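Local atomic coordinates of actibind (Aspergillus niger, PDB entry 3D3Z), a protein that cleaves RNA as a T2-family ribonuclease, probably with little base specificity and a preference for adenylic acid. Residues Pro187-Glu192 against Ser197-Tyr202; Ser45-Ile50 against Asp145-Leu150; Ser9-Gln14 against Thr213-Glu218. All coordinates share one frame; numbering follows the deposited sequence. Where two conformers were deposited one is given.

Contact 1: residues Pro187-Glu192 against Ser197-Tyr202; sequences PYVGCE and SQLYYY
The antiparallel beta hairpin that pairs Tyr188 with Tyr200 and Gly190 with Gln198 illustrates how a pair of strands combines a ladder with a bulge. The bulge is of the classic type, Ser197 and Gln198 both facing Gly190. Gly190 O accepts from two amides: Ser197 N reaches it in the carbonyl plane, while Gln198 N, at 3.0 Å from Gly190 O, stands above that plane. Gly190 N returns a bond of 2.7 Å to Gln198 O. Farther along, Tyr200 N bonds well to Tyr188 O, but Tyr188 N to Tyr200 O is weak. With no side chain at Gly190, the Tyr188 ring can lie close over the strand. There it runs alongside Tyr200, Tyr188 CD2 resting over the centre of the Tyr200 ring, the planes inclined at 31°. CG of Tyr188 stands opposite its backbone N (chi1 171°), which swings the ring toward Gly190. The other face is largely apolar. Val189 CG2 meets Leu199 CD2 at 4.0 Å, and Pro187 CB sits over the Tyr201 ring, 4.0 Å from its centroid, in a CH-pi contact. At the bulged end one water joins Glu192 OE1, Ser197 OG and Gln198 NE2. Gln198 also touches His51, a predicted active-site residue. The chemistry implies a hairpin held by backbone bonds and an oblique contact of two tyrosine rings, its hydrated polar end beside the probable catalytic centre.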
loop_
_atom_site.group_PDB
_atom_site.type_symbol
_atom_site.label_atom_id
_atom_site.label_comp_id
_atom_site.label_asym_id
_atom_site.label_seq_id
_atom_site.Cartn_x
_atom_site.Cartn_y
_atom_site.Cartn_z
ATOM N N PRO A 187 4.118 11.461 2.434
ATOM C CA PRO A 187 3.643 10.640 1.295
ATOM C C PRO A 187 3.406 11.538 0.066
ATOM O O PRO A 187 3.335 12.747 0.219
ATOM C CB PRO A 187 2.325 10.073 1.814
ATOM C CG PRO A 187 1.837 11.114 2.798
ATOM C CD PRO A 187 3.077 11.652 3.465
ATOM N N TYR A 188 3.291 10.968 -1.126
ATOM C CA TYR A 188 2.437 11.576 -2.139
ATOM C C TYR A 188 1.015 11.824 -1.581
ATOM O O TYR A 188 0.388 10.935 -1.005
ATOM C CB TYR A 188 2.383 10.731 -3.402
ATOM C CG TYR A 188 1.353 11.204 -4.380
ATOM C CD1 TYR A 188 1.632 12.251 -5.289
ATOM C CD2 TYR A 188 0.079 10.630 -4.408
ATOM C CE1 TYR A 188 0.647 12.687 -6.201
ATOM C CE2 TYR A 188 -0.894 11.059 -5.305
ATOM C CZ TYR A 188 -0.607 12.092 -6.188
ATOM O OH TYR A 188 -1.607 12.463 -7.071
ATOM N N VAL A 189 0.524 13.060 -1.751
ATOM C CA VAL A 189 -0.845 13.452 -1.409
ATOM C C VAL A 189 -1.666 13.700 -2.692
ATOM O O VAL A 189 -1.361 14.616 -3.463
ATOM C CB VAL A 189 -0.851 14.681 -0.482
ATOM C CG1 VAL A 189 -2.294 15.020 -0.014
ATOM C CG2 VAL A 189 0.049 14.411 0.706
ATOM N N GLY A 190 -2.720 12.898 -2.887
ATOM C CA GLY A 190 -3.544 12.941 -4.088
ATOM C C GLY A 190 -4.923 13.496 -3.785
ATOM O O GLY A 190 -5.534 13.122 -2.787
ATOM N N CYS A 191 -5.375 14.450 -4.610
ATOM C CA CYS A 191 -6.691 15.088 -4.460
ATOM C C CYS A 191 -7.543 14.794 -5.661
ATOM O O CYS A 191 -7.036 14.551 -6.756
ATOM C CB CYS A 191 -6.554 16.619 -4.321
ATOM S SG CYS A 191 -5.975 17.156 -2.753
ATOM N N GLU A 192 -8.849 14.767 -5.441
ATOM C CA GLU A 192 -9.797 14.607 -6.513
ATOM C C GLU A 192 -10.873 15.653 -6.325
ATOM O O GLU A 192 -11.482 15.719 -5.263
ATOM C CB GLU A 192 -10.465 13.235 -6.450
ATOM C CG GLU A 192 -11.268 12.877 -7.698
ATOM C CD GLU A 192 -10.394 12.654 -8.909
ATOM O OE1 GLU A 192 -9.227 12.285 -8.692
ATOM O OE2 GLU A 192 -10.840 12.842 -10.070
ATOM N N SER A 197 -8.020 12.458 -1.150
ATOM C CA SER A 197 -8.447 11.256 -1.862
ATOM C C SER A 197 -7.475 10.052 -1.777
ATOM O O SER A 197 -7.917 8.938 -1.599
ATOM C CB SER A 197 -8.636 11.611 -3.316
ATOM O OG SER A 197 -9.060 10.461 -3.989
ATOM N N GLN A 198 -6.178 10.279 -1.973
ATOM C CA GLN A 198 -5.175 9.202 -2.067
ATOM C C GLN A 198 -3.869 9.584 -1.373
ATOM O O GLN A 198 -3.489 10.778 -1.365
ATOM C CB GLN A 198 -4.879 8.907 -3.539
ATOM C CG GLN A 198 -6.092 8.347 -4.336
ATOM C CD GLN A 198 -5.716 7.721 -5.643
ATOM O OE1 GLN A 198 -4.791 6.919 -5.694
ATOM N NE2 GLN A 198 -6.440 8.091 -6.744
ATOM N N LEU A 199 -3.173 8.568 -0.868
ATOM C CA LEU A 199 -1.854 8.693 -0.230
ATOM C C LEU A 199 -0.938 7.557 -0.723
ATOM O O LEU A 199 -1.380 6.373 -0.869
ATOM C CB LEU A 199 -1.976 8.684 1.292
ATOM C CG LEU A 199 -2.756 9.785 2.029
ATOM C CD1 LEU A 199 -2.842 9.494 3.514
ATOM C CD2 LEU A 199 -2.129 11.185 1.782
ATOM N N TYR A 200 0.300 7.913 -1.105
ATOM C CA TYR A 200 1.378 6.916 -1.365
ATOM C C TYR A 200 2.549 7.143 -0.407
ATOM O O TYR A 200 3.266 8.151 -0.491
ATOM C CB TYR A 200 1.961 6.935 -2.771
ATOM C CG TYR A 200 1.078 7.090 -3.989
ATOM C CD1 TYR A 200 -0.307 6.812 -3.985
ATOM C CD2 TYR A 200 1.648 7.498 -5.197
ATOM C CE1 TYR A 200 -1.062 6.960 -5.134
ATOM C CE2 TYR A 200 0.895 7.644 -6.342
ATOM C CZ TYR A 200 -0.451 7.366 -6.323
ATOM O OH TYR A 200 -1.176 7.510 -7.497
ATOM N N TYR A 201 2.744 6.193 0.502
ATOM C CA TYR A 201 3.909 6.185 1.393
ATOM C C TYR A 201 5.009 5.337 0.774
ATOM O O TYR A 201 4.817 4.145 0.539
ATOM C CB TYR A 201 3.517 5.648 2.758
ATOM C CG TYR A 201 2.500 6.421 3.565
ATOM C CD1 TYR A 201 2.909 7.381 4.511
ATOM C CD2 TYR A 201 1.140 6.146 3.481
ATOM C CE1 TYR A 201 1.987 8.030 5.310
ATOM C CE2 TYR A 201 0.235 6.815 4.265
ATOM C CZ TYR A 201 0.663 7.782 5.147
ATOM O OH TYR A 201 -0.215 8.446 5.954
ATOM N N TYR A 202 6.166 5.962 0.511
ATOM C CA TYR A 202 7.299 5.321 -0.152
ATOM C C TYR A 202 8.265 4.725 0.869
ATOM O O TYR A 202 8.434 5.244 1.996
ATOM C CB TYR A 202 8.065 6.298 -1.053
ATOM C CG TYR A 202 7.287 6.806 -2.261
ATOM C CD1 TYR A 202 7.626 6.427 -3.537
ATOM C CD2 TYR A 202 6.218 7.697 -2.111
ATOM C CE1 TYR A 202 6.895 6.893 -4.660
ATOM C CE2 TYR A 202 5.492 8.183 -3.231
ATOM C CZ TYR A 202 5.854 7.787 -4.481
ATOM O OH TYR A 202 5.140 8.257 -5.566
HETATM O O HOH W 1 -8.426 10.186 -6.706
#

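Contact 2: residues Ser45-Ile50 against Asp145-Leu150; sequences SDSWTI and DLFKTL. Unlike the reference sequence in segment 45-50: Asp46 (reference Gly).
Ile50 lies across the ring of Phe147, and this one overlap carries most of the contact between the start of strand 49-56 and the C-terminal part of helix 134-147. The pair is a good example of a helix whose phenylalanine packs on a strand residue. Ile50 CG1 stands over the centre of the Phe147 ring, 3.5 Å from its centroid and 15° off the normal, a close CH-pi contact, and its nearest ring atom is Phe147 CG at 3.4 Å. Ile50 CD1 continues past the ring centre toward the CB side and meets Phe147 CD2 at 3.8 Å. Phe147 reaches this place because its CG is turned opposite the backbone N (chi1 174°), which carries the ring from the helix toward the strand. The close part also includes a polar edge contact: Trp48 O lies at the rim of the ring, in its plane, 3.4 Å from Phe147 CZ. The same carbonyl oxygen accepts a hydrogen bond from Ser47 OG at 2.6 Å, in plane and on a lone pair, so the ring rim meets an oxygen already engaged.

The loose side begins at Ser47, which is partly exposed. Its OG is only distantly apposed to the ring, 4.4 Å from Phe147 CZ, and its backbone O turns to Lys235 NZ instead. Across from it, a type I turn runs from Phe147 to Leu150 on the more exposed side.

Gln34 of strand 29-35 also touches Phe147, and His51, a predicted active-site residue, directly follows Ile50. Such helix-on-sheet packing belongs to the alpha-plus-beta fold of RNase T2 enzymes, here directly behind the strand that bears a probable catalytic histidine.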
loop_
_atom_site.group_PDB
_atom_site.type_symbol
_atom_site.label_atom_id
_atom_site.label_comp_id
_atom_site.label_asym_id
_atom_site.label_seq_id
_atom_site.Cartn_x
_atom_site.Cartn_y
_atom_site.Cartn_z
ATOM N N SER A 45 -15.676 5.267 9.393
ATOM C CA SER A 45 -15.822 6.723 9.208
ATOM C C SER A 45 -14.509 7.434 9.572
ATOM O O SER A 45 -14.242 8.541 9.080
ATOM C CB SER A 45 -16.976 7.250 10.064
ATOM O OG SER A 45 -16.624 7.287 11.431
ATOM N N ASP A 46 -13.688 6.790 10.413
ATOM C CA ASP A 46 -12.447 7.380 10.918
ATOM C C ASP A 46 -11.186 6.583 10.557
ATOM O O ASP A 46 -10.203 6.533 11.314
ATOM C CB ASP A 46 -12.535 7.554 12.439
ATOM C CG ASP A 46 -12.721 6.259 13.182
ATOM O OD1 ASP A 46 -13.049 5.179 12.593
ATOM O OD2 ASP A 46 -12.551 6.325 14.405
ATOM N N SER A 47 -11.190 5.996 9.369
ATOM C CA SER A 47 -10.001 5.364 8.858
ATOM C C SER A 47 -9.975 5.468 7.363
ATOM O O SER A 47 -10.985 5.356 6.701
ATOM C CB SER A 47 -9.922 3.866 9.261
ATOM O OG SER A 47 -8.719 3.267 8.762
ATOM N N TRP A 48 -8.779 5.634 6.857
ATOM C CA TRP A 48 -8.497 5.436 5.458
ATOM C C TRP A 48 -8.513 3.924 5.231
ATOM O O TRP A 48 -8.552 3.135 6.197
ATOM C CB TRP A 48 -7.144 6.038 5.111
ATOM C CG TRP A 48 -7.122 7.571 5.108
ATOM C CD1 TRP A 48 -7.427 8.413 6.140
ATOM C CD2 TRP A 48 -6.763 8.401 3.999
ATOM N NE1 TRP A 48 -7.298 9.741 5.719
ATOM C CE2 TRP A 48 -6.884 9.755 4.413
ATOM C CE3 TRP A 48 -6.382 8.134 2.687
ATOM C CZ2 TRP A 48 -6.639 10.823 3.552
ATOM C CZ3 TRP A 48 -6.134 9.212 1.823
ATOM C CH2 TRP A 48 -6.261 10.525 2.259
ATOM N N THR A 49 -8.499 3.550 3.954
ATOM C CA THR A 49 -8.478 2.151 3.494
ATOM C C THR A 49 -7.288 1.887 2.559
ATOM O O THR A 49 -6.617 2.804 2.087
ATOM C CB THR A 49 -9.775 1.813 2.795
ATOM O OG1 THR A 49 -10.055 2.765 1.774
ATOM C CG2 THR A 49 -10.922 1.839 3.802
ATOM N N ILE A 50 -7.033 0.605 2.294
ATOM C CA ILE A 50 -5.953 0.133 1.470
ATOM C C ILE A 50 -6.317 0.240 0.001
ATOM O O ILE A 50 -7.408 -0.113 -0.432
ATOM C CB ILE A 50 -5.570 -1.406 1.735
ATOM C CG1 ILE A 50 -5.161 -1.622 3.221
ATOM C CG2 ILE A 50 -4.490 -1.878 0.737
ATOM C CD1 ILE A 50 -5.166 -3.104 3.744
ATOM N N ASP A 145 -0.071 -5.790 6.949
ATOM C CA ASP A 145 0.867 -5.535 8.043
ATOM C C ASP A 145 1.453 -4.105 7.967
ATOM O O ASP A 145 1.546 -3.415 8.973
ATOM C CB ASP A 145 2.018 -6.558 8.049
ATOM C CG ASP A 145 1.578 -7.951 8.477
ATOM O OD1 ASP A 145 0.494 -8.108 9.057
ATOM O OD2 ASP A 145 2.378 -8.865 8.269
ATOM N N LEU A 146 1.839 -3.695 6.775
ATOM C CA LEU A 146 2.427 -2.351 6.564
ATOM C C LEU A 146 1.373 -1.251 6.726
ATOM O O LEU A 146 1.589 -0.255 7.430
ATOM C CB LEU A 146 3.047 -2.303 5.195
ATOM C CG LEU A 146 3.978 -1.137 4.932
ATOM C CD1 LEU A 146 5.186 -1.130 5.889
ATOM C CD2 LEU A 146 4.418 -1.258 3.478
ATOM N N PHE A 147 0.220 -1.458 6.117
ATOM C CA PHE A 147 -0.913 -0.523 6.302
ATOM C C PHE A 147 -1.211 -0.251 7.763
ATOM O O PHE A 147 -1.444 0.914 8.163
ATOM C CB PHE A 147 -2.139 -1.095 5.623
ATOM C CG PHE A 147 -3.401 -0.311 5.854
ATOM C CD1 PHE A 147 -3.635 0.877 5.205
ATOM C CD2 PHE A 147 -4.378 -0.813 6.647
ATOM C CE1 PHE A 147 -4.809 1.567 5.379
ATOM C CE2 PHE A 147 -5.583 -0.141 6.857
ATOM C CZ PHE A 147 -5.801 1.098 6.206
ATOM N N LYS A 148 -1.211 -1.306 8.592
ATOM C CA LYS A 148 -1.470 -1.123 10.030
ATOM C C LYS A 148 -0.509 -0.130 10.681
ATOM O O LYS A 148 -0.834 0.477 11.692
ATOM C CB LYS A 148 -1.433 -2.447 10.786
ATOM C CG LYS A 148 -2.638 -3.313 10.519
ATOM C CD LYS A 148 -2.395 -4.687 11.012
ATOM C CE LYS A 148 -3.651 -5.432 11.076
ATOM N NZ LYS A 148 -3.470 -6.710 11.808
ATOM N N THR A 149 0.659 0.048 10.114
ATOM C CA THR A 149 1.619 0.937 10.743
ATOM C C THR A 149 1.440 2.395 10.268
ATOM O O THR A 149 2.197 3.277 10.683
ATOM C CB THR A 149 3.080 0.496 10.460
ATOM O OG1 THR A 149 3.367 0.629 9.075
ATOM C CG2 THR A 149 3.368 -0.971 10.923
ATOM N N LEU A 150 0.491 2.630 9.361
ATOM C CA LEU A 150 0.371 3.915 8.638
ATOM C C LEU A 150 -1.034 4.448 8.782
ATOM O O LEU A 150 -1.752 4.534 7.791
ATOM C CB LEU A 150 0.693 3.674 7.153
ATOM C CG LEU A 150 2.136 3.323 6.853
ATOM C CD1 LEU A 150 2.283 2.785 5.447
ATOM C CD2 LEU A 150 3.026 4.543 7.067
#

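Contact 3: residues Ser9-Gln14 against Thr213-Glu218; sequences SPLSCQ and TYVASE
Leu11 and Val215 bring an N-terminal loop against the short strand 213-216, and their contact is a small apolar supplement to firmer ties between distant parts of the chain. From Leu11 CB, which does not itself approach the strand closely, the side chain advances to CG and there divides. CG is set opposite the backbone N (chi1 -159°), and the branch to CD1 then turns toward the strand (chi2 59°). CD1 is the atom that arrives: it lies 3.7 Å from Val215 CB and equally 3.7 Å from Val215 CG2, resting against the CB-CG2 bond of Val215. The other methyl, Leu11 CD2, stays farther, about 4.4 Å from Val215 CG1. The two side chains meet at about a right angle, so the touching surface is small and is shared by mainly one leucine methyl and one side of the valine.

Val215 points its CB toward the loop, whereas Tyr214 and Ala216, its neighbours in the strand, point theirs away. The Gln14 side chain passes loosely by Ser217. The firmer ties of the loop run to the adjoining strand 195-206. Ser12 forms backbone and side-chain hydrogen bonds with Val205, while Ser9 O accepts from Lys206 NZ. Cys13 is joined to Cys58 in a disulfide, fastening the loop covalently to the chain just after strand 49-56.

Val215 also makes a backbone hydrogen bond with Asn204 across the antiparallel pair of strands. A disulfide-linked N-terminal loop thus lies on the short last strand of the antiparallel sheet of the RNase T2 fold, away from the annotated sites of the enzyme.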
loop_
_atom_site.group_PDB
_atom_site.type_symbol
_atom_site.label_atom_id
_atom_site.label_comp_id
_atom_site.label_asym_id
_atom_site.label_seq_id
_atom_site.Cartn_x
_atom_site.Cartn_y
_atom_site.Cartn_z
ATOM N N SER A 9 20.710 -6.497 5.625
ATOM C CA SER A 9 20.690 -6.581 4.167
ATOM C C SER A 9 20.773 -5.154 3.569
ATOM O O SER A 9 20.289 -4.215 4.205
ATOM C CB SER A 9 19.417 -7.294 3.693
ATOM O OG SER A 9 19.370 -8.642 4.106
ATOM N N PRO A 10 21.373 -5.003 2.370
ATOM C CA PRO A 10 21.502 -3.674 1.791
ATOM C C PRO A 10 20.157 -3.098 1.264
ATOM O O PRO A 10 19.344 -3.814 0.622
ATOM C CB PRO A 10 22.468 -3.899 0.642
ATOM C CG PRO A 10 22.212 -5.295 0.209
ATOM C CD PRO A 10 21.896 -6.030 1.455
ATOM N N LEU A 11 19.974 -1.797 1.519
ATOM C CA LEU A 11 18.743 -1.089 1.217
ATOM C C LEU A 11 18.536 -0.976 -0.293
ATOM O O LEU A 11 19.465 -0.605 -1.047
ATOM C CB LEU A 11 18.790 0.285 1.887
ATOM C CG LEU A 11 17.550 1.090 2.169
ATOM C CD1 LEU A 11 16.500 0.441 3.063
ATOM C CD2 LEU A 11 18.063 2.409 2.800
ATOM N N SER A 12 17.335 -1.343 -0.746
ATOM C CA SER A 12 16.978 -1.192 -2.148
ATOM C C SER A 12 17.028 0.306 -2.541
ATOM O O SER A 12 16.849 1.171 -1.703
ATOM C CB SER A 12 15.594 -1.799 -2.456
ATOM O OG SER A 12 14.585 -1.214 -1.658
ATOM N N CYS A 13 17.271 0.536 -3.814
ATOM C CA CYS A 13 17.433 1.848 -4.453
ATOM C C CYS A 13 18.612 2.662 -3.969
ATOM O O CYS A 13 19.289 3.243 -4.800
ATOM C CB CYS A 13 16.176 2.733 -4.370
ATOM S SG CYS A 13 14.850 2.181 -5.378
ATOM N N GLN A 14 18.806 2.713 -2.645
ATOM C CA GLN A 14 19.873 3.469 -2.019
ATOM C C GLN A 14 21.231 2.781 -2.120
ATOM O O GLN A 14 22.217 3.389 -1.719
ATOM C CB GLN A 14 19.513 3.822 -0.553
ATOM C CG GLN A 14 18.184 4.610 -0.432
ATOM C CD GLN A 14 17.864 5.214 0.960
ATOM O OE1 GLN A 14 18.704 5.898 1.562
ATOM N NE2 GLN A 14 16.607 5.018 1.447
ATOM N N THR A 213 12.755 -5.359 6.183
ATOM C CA THR A 213 12.658 -4.124 6.940
ATOM C C THR A 213 12.300 -2.985 5.975
ATOM O O THR A 213 12.997 -2.737 4.979
ATOM C CB THR A 213 13.974 -3.826 7.665
ATOM O OG1 THR A 213 14.228 -4.868 8.612
ATOM C CG2 THR A 213 13.886 -2.506 8.393
ATOM N N TYR A 214 11.172 -2.343 6.251
ATOM C CA TYR A 214 10.658 -1.292 5.369
ATOM C C TYR A 214 11.095 0.045 5.956
ATOM O O TYR A 214 10.646 0.446 7.050
ATOM C CB TYR A 214 9.122 -1.369 5.228
ATOM C CG TYR A 214 8.662 -2.359 4.197
ATOM C CD1 TYR A 214 8.746 -3.743 4.425
ATOM C CD2 TYR A 214 8.096 -1.929 3.009
ATOM C CE1 TYR A 214 8.296 -4.649 3.481
ATOM C CE2 TYR A 214 7.668 -2.837 2.047
ATOM C CZ TYR A 214 7.765 -4.190 2.303
ATOM O OH TYR A 214 7.311 -5.078 1.362
ATOM N N VAL A 215 11.961 0.726 5.225
ATOM C CA VAL A 215 12.578 1.989 5.667
ATOM C C VAL A 215 11.955 3.151 4.894
ATOM O O VAL A 215 12.042 3.182 3.656
ATOM C CB VAL A 215 14.108 1.932 5.429
ATOM C CG1 VAL A 215 14.792 3.285 5.663
ATOM C CG2 VAL A 215 14.724 0.853 6.325
ATOM N N ALA A 216 11.348 4.075 5.636
ATOM C CA ALA A 216 10.603 5.215 5.079
ATOM C C ALA A 216 11.524 5.981 4.174
ATOM O O ALA A 216 12.664 6.266 4.550
ATOM C CB ALA A 216 10.016 6.093 6.184
ATOM N N SER A 217 11.078 6.219 2.938
ATOM C CA SER A 217 11.897 6.879 1.927
ATOM C C SER A 217 11.194 8.043 1.226
ATOM O O SER A 217 9.996 8.284 1.384
ATOM C CB SER A 217 12.409 5.888 0.896
ATOM O OG SER A 217 11.385 5.335 0.110
ATOM N N GLU A 218 11.972 8.782 0.457
ATOM C CA GLU A 218 11.449 9.988 -0.181
ATOM C C GLU A 218 10.463 9.698 -1.326
ATOM O O GLU A 218 10.702 8.842 -2.202
ATOM C CB GLU A 218 12.607 10.866 -0.697
ATOM C CG GLU A 218 12.215 12.310 -0.817
ATOM C CD GLU A 218 13.407 13.206 -1.011
ATOM O OE1 GLU A 218 14.157 13.395 -0.014
ATOM O OE2 GLU A 218 13.577 13.720 -2.151
#

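How the contacts relate
The three contacts gather around one antiparallel sheet. Contacts 1 and 2 have centres about 13 Å apart and touch directly, for Trp48 packs against Leu199 and Tyr201 against Leu150. Contact 3 lies farther off, about 20 Å from contact 1 and 21 Å from contact 2, centre to centre. It meets contact 1 where Tyr202 and Ser217 probably share a backbone hydrogen bond between strands 195-206 and 213-216, and contact 2 through Tyr214 and Leu146. Along the chain contact 2 closes before contact 1 opens, and contact 3 encloses both. Contacts 1 and 2 thus lie close to His51, a predicted active-site residue, whereas contact 3 ties the N-terminal loop to the far part of the sheet.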